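Local coordinates for protein PA0821 (Pseudomonas aeruginosa, PDB 7DRG) that probably serves as the immunity protein (antitoxin) that protects its own cell from a type VI secretion effector carrying a putative VRR-NUC nuclease domain, at residues Pro52-Arg55 with Glu56-Gln60; Asp92-Pro95 with Leu96-Met100; Asp168-Arg172 with Leu173-Gln177. All blocks are in the same frame, centred on the assembly; numbering follows the deposited sequence.

Interaction 1 (Pro52-Arg55 with Glu56-Gln60); sequences PLVR and ESLCQ
Glu56 N donates to Pro52 O at 2.9 Å, the first of four i to i+4 backbone bonds that carry helix 52-69 through its opening turns. Leu58 N follows with Val54 O, again a short bond of 2.8 Å, and Cys59 N with Arg55 O at 3.0 Å, so the carbonyls of all four residues 52-55 are taken up by the amides of the next turn.

Leu53 O has two donors. Ser57 N reaches it at 3.0 Å, and the hydroxyl of the same residue adds a weak bond, Ser57 OG to Leu53 O at 3.4 Å. That second grip depends on the side-chain torsion: with OG anti to its own carbonyl carbon (chi1 -75°), the hydroxyl is swung back toward the preceding turn.

The Glu56 side chain also runs back, its CG passing 3.1 Å from Pro52 O, and the extended chain takes the carboxylate past Leu53, where Glu56 OE1 lies 4.1 Å from Leu53 CD2. This is van der Waals contact at the exposed edge of the helix. On the side facing strand 34-46, Val54 CG1 meets Leu58 CD1 at 4.4 Å, and both side chains rest on Phe46 of that strand.

Arg55 sends its straight chain away from the next turn. Its NE donates to Ala49 O and its NH2 to Asp104 O, so the buried guanidinium is held by main-chain carbonyls of two other segments. The carbonyls of 52-55 are thus satisfied within the helix, and the arginine's donors go to tying the helix start to neighbouring loops.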
loop_
_atom_site.group_PDB
_atom_site.type_symbol
_atom_site.label_atom_id
_atom_site.label_comp_id
_atom_site.label_asym_id
_atom_site.label_seq_id
_atom_site.Cartn_x
_atom_site.Cartn_y
_atom_site.Cartn_z
ATOM N N PRO B 52 -3.231 -24.821 -37.033
ATOM C CA PRO B 52 -3.605 -26.088 -36.387
ATOM C C PRO B 52 -2.519 -26.695 -35.515
ATOM O O PRO B 52 -2.847 -27.258 -34.464
ATOM C CB PRO B 52 -3.944 -26.995 -37.581
ATOM C CG PRO B 52 -4.345 -26.060 -38.647
ATOM C CD PRO B 52 -3.472 -24.852 -38.485
ATOM N N LEU B 53 -1.245 -26.630 -35.924
ATOM C CA LEU B 53 -0.193 -27.258 -35.130
ATOM C C LEU B 53 -0.037 -26.573 -33.780
ATOM O O LEU B 53 0.158 -27.251 -32.764
ATOM C CB LEU B 53 1.132 -27.253 -35.895
ATOM C CG LEU B 53 1.192 -28.233 -37.069
ATOM C CD1 LEU B 53 2.558 -28.184 -37.732
ATOM C CD2 LEU B 53 0.861 -29.642 -36.604
ATOM N N VAL B 54 -0.148 -25.240 -33.744
ATOM C CA VAL B 54 -0.036 -24.528 -32.472
ATOM C C VAL B 54 -1.252 -24.809 -31.607
ATOM O O VAL B 54 -1.137 -24.975 -30.386
ATOM C CB VAL B 54 0.165 -23.017 -32.700
ATOM C CG1 VAL B 54 0.130 -22.245 -31.363
ATOM C CG2 VAL B 54 1.472 -22.749 -33.406
ATOM N N ARG B 55 -2.438 -24.878 -32.221
ATOM C CA ARG B 55 -3.630 -25.220 -31.452
ATOM C C ARG B 55 -3.524 -26.620 -30.853
ATOM O O ARG B 55 -3.875 -26.822 -29.685
ATOM C CB ARG B 55 -4.872 -25.072 -32.323
ATOM C CG ARG B 55 -5.160 -23.613 -32.621
ATOM C CD ARG B 55 -6.294 -23.433 -33.605
ATOM N NE ARG B 55 -6.550 -22.012 -33.815
ATOM C CZ ARG B 55 -7.599 -21.541 -34.482
ATOM N NH1 ARG B 55 -8.492 -22.385 -34.992
ATOM N NH2 ARG B 55 -7.755 -20.228 -34.634
ATOM N N GLU B 56 -3.003 -27.594 -31.616
ATOM C CA GLU B 56 -2.788 -28.921 -31.043
ATOM C C GLU B 56 -1.817 -28.870 -29.872
ATOM O O GLU B 56 -2.003 -29.574 -28.871
ATOM C CB GLU B 56 -2.267 -29.887 -32.106
ATOM C CG GLU B 56 -3.228 -30.095 -33.251
ATOM C CD GLU B 56 -2.648 -30.987 -34.340
ATOM O OE1 GLU B 56 -1.616 -31.655 -34.088
ATOM O OE2 GLU B 56 -3.201 -30.957 -35.460
ATOM N N SER B 57 -0.756 -28.068 -29.993
ATOM C CA SER B 57 0.204 -27.953 -28.898
ATOM C C SER B 57 -0.428 -27.300 -27.676
ATOM O O SER B 57 -0.148 -27.700 -26.540
ATOM C CB SER B 57 1.440 -27.182 -29.357
ATOM O OG SER B 57 2.240 -28.017 -30.195
ATOM N N LEU B 58 -1.301 -26.313 -27.889
ATOM C CA LEU B 58 -2.032 -25.729 -26.769
ATOM C C LEU B 58 -2.898 -26.773 -26.081
ATOM O O LEU B 58 -3.040 -26.770 -24.853
ATOM C CB LEU B 58 -2.896 -24.567 -27.266
ATOM C CG LEU B 58 -2.143 -23.286 -27.629
ATOM C CD1 LEU B 58 -3.060 -22.328 -28.392
ATOM C CD2 LEU B 58 -1.609 -22.608 -26.361
ATOM N N CYS B 59 -3.495 -27.677 -26.862
ATOM C CA CYS B 59 -4.297 -28.733 -26.267
ATOM C C CYS B 59 -3.439 -29.710 -25.487
ATOM O O CYS B 59 -3.894 -30.242 -24.468
ATOM C CB CYS B 59 -5.086 -29.465 -27.346
ATOM S SG CYS B 59 -6.430 -28.449 -27.985
ATOM N N GLN B 60 -2.209 -29.972 -25.955
ATOM C CA GLN B 60 -1.300 -30.812 -25.183
ATOM C C GLN B 60 -0.873 -30.111 -23.901
ATOM O O GLN B 60 -0.762 -30.752 -22.848
ATOM C CB GLN B 60 -0.090 -31.201 -26.040
ATOM C CG GLN B 60 0.997 -31.991 -25.307
ATOM C CD GLN B 60 0.580 -33.381 -24.848
ATOM O OE1 GLN B 60 -0.299 -34.016 -25.428
ATOM N NE2 GLN B 60 1.237 -33.867 -23.799
#

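Interaction 2 (Asp92-Pro95 with Leu96-Met100); sequences DTQP and LREMM
Met99, present as selenomethionine, folds back over Gln94 at the start of helix 96-101, where Pro95 occupies the N-cap position and the chain turns from an extended loop into the helix. The backbone makes the first turn: Met99 N donates to Pro95 O at 3.1 Å, an i to i+4 bond, while Glu98 N reaches the same oxygen at 2.9 Å in a weak, bent bond of 127°.

On the exposed flank the extended Gln94 slants across Glu98, their amide and carboxylate planes 52° apart, with Gln94 NE2 3.8 Å from the aliphatic CG of Glu98. Beyond the two segments the buried Met99 side chain packs on Leu76, Phe111 and Tyr113, which ties the helix start to strands 75-77 and 109-114.

Along that side chain, Met99 CB starts 4.1 Å from Pro95 O. CG comes next, lying 3.8 Å from Gln94 OE1 and also near Gln94 CB. The selenium then carries the chain on, and a bend at the last torsion (chi3 -72°) turns the methyl back toward the loop. There it finishes against the backbone, Met99 CE 3.3 Å from Gln94 O.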
loop_
_atom_site.group_PDB
_atom_site.type_symbol
_atom_site.label_atom_id
_atom_site.label_comp_id
_atom_site.label_asym_id
_atom_site.label_seq_id
_atom_site.Cartn_x
_atom_site.Cartn_y
_atom_site.Cartn_z
ATOM N N ASP B 92 -19.722 -29.398 -17.328
ATOM C CA ASP B 92 -20.528 -29.414 -18.544
ATOM C C ASP B 92 -19.734 -29.109 -19.806
ATOM O O ASP B 92 -20.322 -29.061 -20.892
ATOM C CB ASP B 92 -21.674 -28.407 -18.424
ATOM C CG ASP B 92 -22.585 -28.698 -17.254
ATOM O OD1 ASP B 92 -22.668 -29.879 -16.858
ATOM O OD2 ASP B 92 -23.218 -27.747 -16.740
ATOM N N THR B 93 -18.430 -28.882 -19.699
ATOM C CA THR B 93 -17.665 -28.430 -20.849
ATOM C C THR B 93 -17.344 -29.586 -21.787
ATOM O O THR B 93 -17.219 -30.741 -21.370
ATOM C CB THR B 93 -16.364 -27.750 -20.418
ATOM O OG1 THR B 93 -15.556 -28.667 -19.665
ATOM C CG2 THR B 93 -16.653 -26.519 -19.574
ATOM N N GLN B 94 -17.211 -29.255 -23.066
ATOM C CA GLN B 94 -16.645 -30.161 -24.050
ATOM C C GLN B 94 -15.128 -30.198 -23.903
ATOM O O GLN B 94 -14.525 -29.251 -23.392
ATOM C CB GLN B 94 -17.003 -29.703 -25.457
ATOM C CG GLN B 94 -18.483 -29.683 -25.768
ATOM C CD GLN B 94 -18.761 -29.124 -27.147
ATOM O OE1 GLN B 94 -18.648 -27.919 -27.375
ATOM N NE2 GLN B 94 -19.105 -30.000 -28.082
ATOM N N PRO B 95 -14.484 -31.280 -24.344
ATOM C CA PRO B 95 -13.018 -31.290 -24.385
ATOM C C PRO B 95 -12.493 -30.124 -25.204
ATOM O O PRO B 95 -13.101 -29.709 -26.193
ATOM C CB PRO B 95 -12.691 -32.630 -25.056
ATOM C CG PRO B 95 -13.844 -33.492 -24.703
ATOM C CD PRO B 95 -15.052 -32.586 -24.712
ATOM N N LEU B 96 -11.347 -29.593 -24.773
ATOM C CA LEU B 96 -10.753 -28.464 -25.480
ATOM C C LEU B 96 -10.501 -28.799 -26.947
ATOM O O LEU B 96 -10.756 -27.969 -27.823
ATOM C CB LEU B 96 -9.460 -28.021 -24.782
ATOM C CG LEU B 96 -8.786 -26.776 -25.349
ATOM C CD1 LEU B 96 -9.754 -25.601 -25.300
ATOM C CD2 LEU B 96 -7.528 -26.442 -24.556
ATOM N N ARG B 97 -10.039 -30.022 -27.240
ATOM C CA ARG B 97 -9.803 -30.402 -28.634
ATOM C C ARG B 97 -11.085 -30.375 -29.458
ATOM O O ARG B 97 -11.044 -30.103 -30.665
ATOM C CB ARG B 97 -9.172 -31.795 -28.705
ATOM C CG ARG B 97 -7.739 -31.845 -28.193
ATOM C CD ARG B 97 -7.221 -33.277 -28.046
ATOM N NE ARG B 97 -6.061 -33.330 -27.159
ATOM C CZ ARG B 97 -4.815 -33.138 -27.558
ATOM N NH1 ARG B 97 -4.567 -32.884 -28.833
ATOM N NH2 ARG B 97 -3.832 -33.202 -26.671
ATOM N N GLU B 98 -12.228 -30.658 -28.832
ATOM C CA GLU B 98 -13.487 -30.636 -29.564
ATOM C C GLU B 98 -13.912 -29.208 -29.876
ATOM O O GLU B 98 -14.410 -28.926 -30.971
ATOM C CB GLU B 98 -14.564 -31.375 -28.767
ATOM C CG GLU B 98 -15.899 -31.553 -29.491
ATOM C CD GLU B 98 -15.884 -32.636 -30.568
ATOM O OE1 GLU B 98 -14.996 -33.515 -30.559
ATOM O OE2 GLU B 98 -16.787 -32.606 -31.432
HETATM N N MSE B 99 -13.709 -28.289 -28.937
HETATM C CA MSE B 99 -14.067 -26.896 -29.168
HETATM C C MSE B 99 -13.139 -26.271 -30.207
HETATM O O MSE B 99 -13.584 -25.507 -31.067
HETATM C CB MSE B 99 -14.037 -26.113 -27.855
HETATM C CG MSE B 99 -15.184 -26.486 -26.935
HETATM SE SE MSE B 99 -15.178 -25.435 -25.293
HETATM C CE MSE B 99 -13.623 -26.252 -24.420
HETATM N N MSE B 100 -11.869 -26.639 -30.162
HETATM C CA MSE B 100 -10.928 -26.075 -31.154
HETATM C C MSE B 100 -11.240 -26.661 -32.537
HETATM O O MSE B 100 -11.014 -25.984 -33.523
HETATM C CB MSE B 100 -9.489 -26.410 -30.763
HETATM C CG MSE B 100 -9.093 -25.973 -29.390
HETATM SE SE MSE B 100 -7.365 -25.085 -29.511
HETATM C CE MSE B 100 -8.211 -23.682 -30.438
#

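Interaction 3 (Asp168-Arg172 with Leu173-Gln177); sequences DFARR and LEPEQ
Leu173 folds its side chain back over the last turn of helix 161-173, and this is the tight half of the contact. Its N donates to Phe169 O at 3.0 Å, nearly along the carbonyl axis, and CG lies 3.4 Å from that same oxygen. The first torsion explains the double approach: CG stands beside the backbone N (chi1 -60°), so amide and branch point reach the carbonyl together. Phe169 itself turns its ring away from this end, against Phe148, Leu44 and Cys61.

A second close point is the proline. Pro175 CD sits 3.3 Å from Ala170 O, and the ring reaches the alanine methyl as well, Pro175 CD to Ala170 CB 4.3 Å; Leu235 of strand 233-237 touches both residues, and Leu44 packs on the proline. Ala170 O also accepts from Glu174 N at 3.0 Å, a more bent bond (134° at the hydrogen) than the one before it.

These bonds mark the C-terminal end of the helix. Glu174 is the first residue to leave helical geometry, and it does so with a positive phi of 41°; the chain then turns through Pro175 toward strand 177-180.

Arg172 lies between this helix and helix 52-69: Phe169 CE1 is at the edge of its guanidinium, and NH2 makes a salt bridge with Glu64. Arg171 also runs back along the helix, diverging from Arg172 on a neighbouring flank.

That outer side is much looser. The exposed Glu174 side chain comes no nearer than Glu174 CG to Arg171 O, 4.0 Å. Arg171 NH2 forms a salt bridge with Asp168 OD1 at 2.7 Å, the oxygen lying in the guanidinium plane, while NH1 pairs with Glu360 near the C-terminus.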
loop_
_atom_site.group_PDB
_atom_site.type_symbol
_atom_site.label_atom_id
_atom_site.label_comp_id
_atom_site.label_asym_id
_atom_site.label_seq_id
_atom_site.Cartn_x
_atom_site.Cartn_y
_atom_site.Cartn_z
ATOM N N ASP B 168 7.854 -27.222 -20.378
ATOM C CA ASP B 168 7.167 -28.014 -21.395
ATOM C C ASP B 168 6.358 -27.125 -22.327
ATOM O O ASP B 168 6.347 -27.341 -23.546
ATOM C CB ASP B 168 6.252 -29.052 -20.744
ATOM C CG ASP B 168 7.022 -30.246 -20.180
ATOM O OD1 ASP B 168 8.253 -30.293 -20.338
ATOM O OD2 ASP B 168 6.392 -31.132 -19.562
ATOM N N PHE B 169 5.679 -26.116 -21.773
ATOM C CA PHE B 169 4.863 -25.238 -22.609
ATOM C C PHE B 169 5.743 -24.371 -23.502
ATOM O O PHE B 169 5.422 -24.147 -24.676
ATOM C CB PHE B 169 3.965 -24.328 -21.750
ATOM C CG PHE B 169 2.925 -25.046 -20.921
ATOM C CD1 PHE B 169 2.781 -26.421 -20.947
ATOM C CD2 PHE B 169 2.067 -24.304 -20.111
ATOM C CE1 PHE B 169 1.827 -27.052 -20.176
ATOM C CE2 PHE B 169 1.107 -24.930 -19.336
ATOM C CZ PHE B 169 0.977 -26.298 -19.370
ATOM N N ALA B 170 6.846 -23.857 -22.953
ATOM C CA ALA B 170 7.767 -23.063 -23.756
ATOM C C ALA B 170 8.293 -23.877 -24.924
ATOM O O ALA B 170 8.405 -23.375 -26.050
ATOM C CB ALA B 170 8.926 -22.573 -22.889
ATOM N N ARG B 171 8.612 -25.142 -24.663
ATOM C CA ARG B 171 9.154 -26.020 -25.690
ATOM C C ARG B 171 8.183 -26.187 -26.857
ATOM O O ARG B 171 8.604 -26.203 -28.021
ATOM C CB ARG B 171 9.494 -27.364 -25.051
ATOM C CG ARG B 171 10.313 -28.304 -25.887
ATOM C CD ARG B 171 11.268 -29.065 -24.979
ATOM N NE ARG B 171 10.628 -29.515 -23.739
ATOM C CZ ARG B 171 11.288 -29.760 -22.613
ATOM N NH1 ARG B 171 12.606 -29.585 -22.567
ATOM N NH2 ARG B 171 10.640 -30.170 -21.527
ATOM N N ARG B 172 6.888 -26.276 -26.572
ATOM C CA ARG B 172 5.909 -26.492 -27.665
ATOM C C ARG B 172 5.474 -25.197 -28.348
ATOM O O ARG B 172 5.128 -25.279 -29.495
ATOM C CB ARG B 172 4.537 -26.984 -27.203
ATOM C CG ARG B 172 4.498 -27.933 -26.039
ATOM C CD ARG B 172 3.242 -28.757 -26.047
ATOM N NE ARG B 172 3.549 -29.969 -25.343
ATOM C CZ ARG B 172 3.437 -30.112 -24.044
ATOM N NH1 ARG B 172 2.986 -29.118 -23.316
ATOM N NH2 ARG B 172 3.765 -31.241 -23.468
ATOM N N LEU B 173 5.447 -24.073 -27.635
ATOM C CA LEU B 173 4.875 -22.868 -28.209
ATOM C C LEU B 173 5.922 -21.930 -28.786
ATOM O O LEU B 173 5.550 -20.983 -29.493
ATOM C CB LEU B 173 4.050 -22.119 -27.149
ATOM C CG LEU B 173 2.874 -22.914 -26.572
ATOM C CD1 LEU B 173 2.197 -22.136 -25.451
ATOM C CD2 LEU B 173 1.867 -23.254 -27.667
ATOM N N GLU B 174 7.207 -22.172 -28.507
ATOM C CA GLU B 174 8.323 -21.318 -28.906
ATOM C C GLU B 174 7.971 -19.834 -28.728
ATOM O O GLU B 174 7.916 -19.081 -29.702
ATOM C CB GLU B 174 8.761 -21.614 -30.337
ATOM C CG GLU B 174 9.131 -23.090 -30.522
ATOM C CD GLU B 174 10.161 -23.325 -31.614
ATOM O OE1 GLU B 174 9.918 -22.898 -32.762
ATOM O OE2 GLU B 174 11.213 -23.944 -31.314
ATOM N N PRO B 175 7.734 -19.398 -27.491
ATOM C CA PRO B 175 7.209 -18.049 -27.256
ATOM C C PRO B 175 8.234 -16.971 -27.563
ATOM O O PRO B 175 9.443 -17.212 -27.625
ATOM C CB PRO B 175 6.864 -18.055 -25.759
ATOM C CG PRO B 175 6.885 -19.510 -25.349
ATOM C CD PRO B 175 7.900 -20.150 -26.236
ATOM N N GLU B 176 7.723 -15.749 -27.730
ATOM C CA GLU B 176 8.600 -14.602 -27.920
ATOM C C GLU B 176 9.225 -14.160 -26.602
ATOM O O GLU B 176 10.388 -13.745 -26.568
ATOM C CB GLU B 176 7.812 -13.443 -28.535
ATOM C CG GLU B 176 6.953 -13.841 -29.730
ATOM C CD GLU B 176 7.767 -14.120 -30.970
ATOM O OE1 GLU B 176 8.551 -13.230 -31.364
ATOM O OE2 GLU B 176 7.623 -15.232 -31.544
ATOM N N GLN B 177 8.458 -14.233 -25.520
ATOM C CA GLN B 177 8.875 -13.737 -24.219
ATOM C C GLN B 177 7.899 -14.270 -23.188
ATOM O O GLN B 177 6.815 -14.755 -23.525
ATOM C CB GLN B 177 8.910 -12.207 -24.175
ATOM C CG GLN B 177 7.569 -11.574 -24.519
ATOM C CD GLN B 177 7.604 -10.063 -24.460
ATOM O OE1 GLN B 177 7.914 -9.481 -23.418
ATOM N NE2 GLN B 177 7.279 -9.413 -25.579
#

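Along the chain the order is interaction 1, interaction 2, interaction 3: the start of helix 52-69, the start of helix 96-101 and the end of helix 161-173. The first lies between the others. Centre to centre it is about 13 Å from interaction 2 and about 12 Å from interaction 3, whereas those two are about 23 Å apart and do not touch. Cys59 meets Arg97 and Met100 on one flank; on another, Gln60 packs on Arg172 and Leu58 on Leu173. Helix 52-69 is therefore the shared element of this probable immunity protein: with strands 34-46 and 109-114 packing against it, it lies between helices 96-101 and 161-173 and touches both.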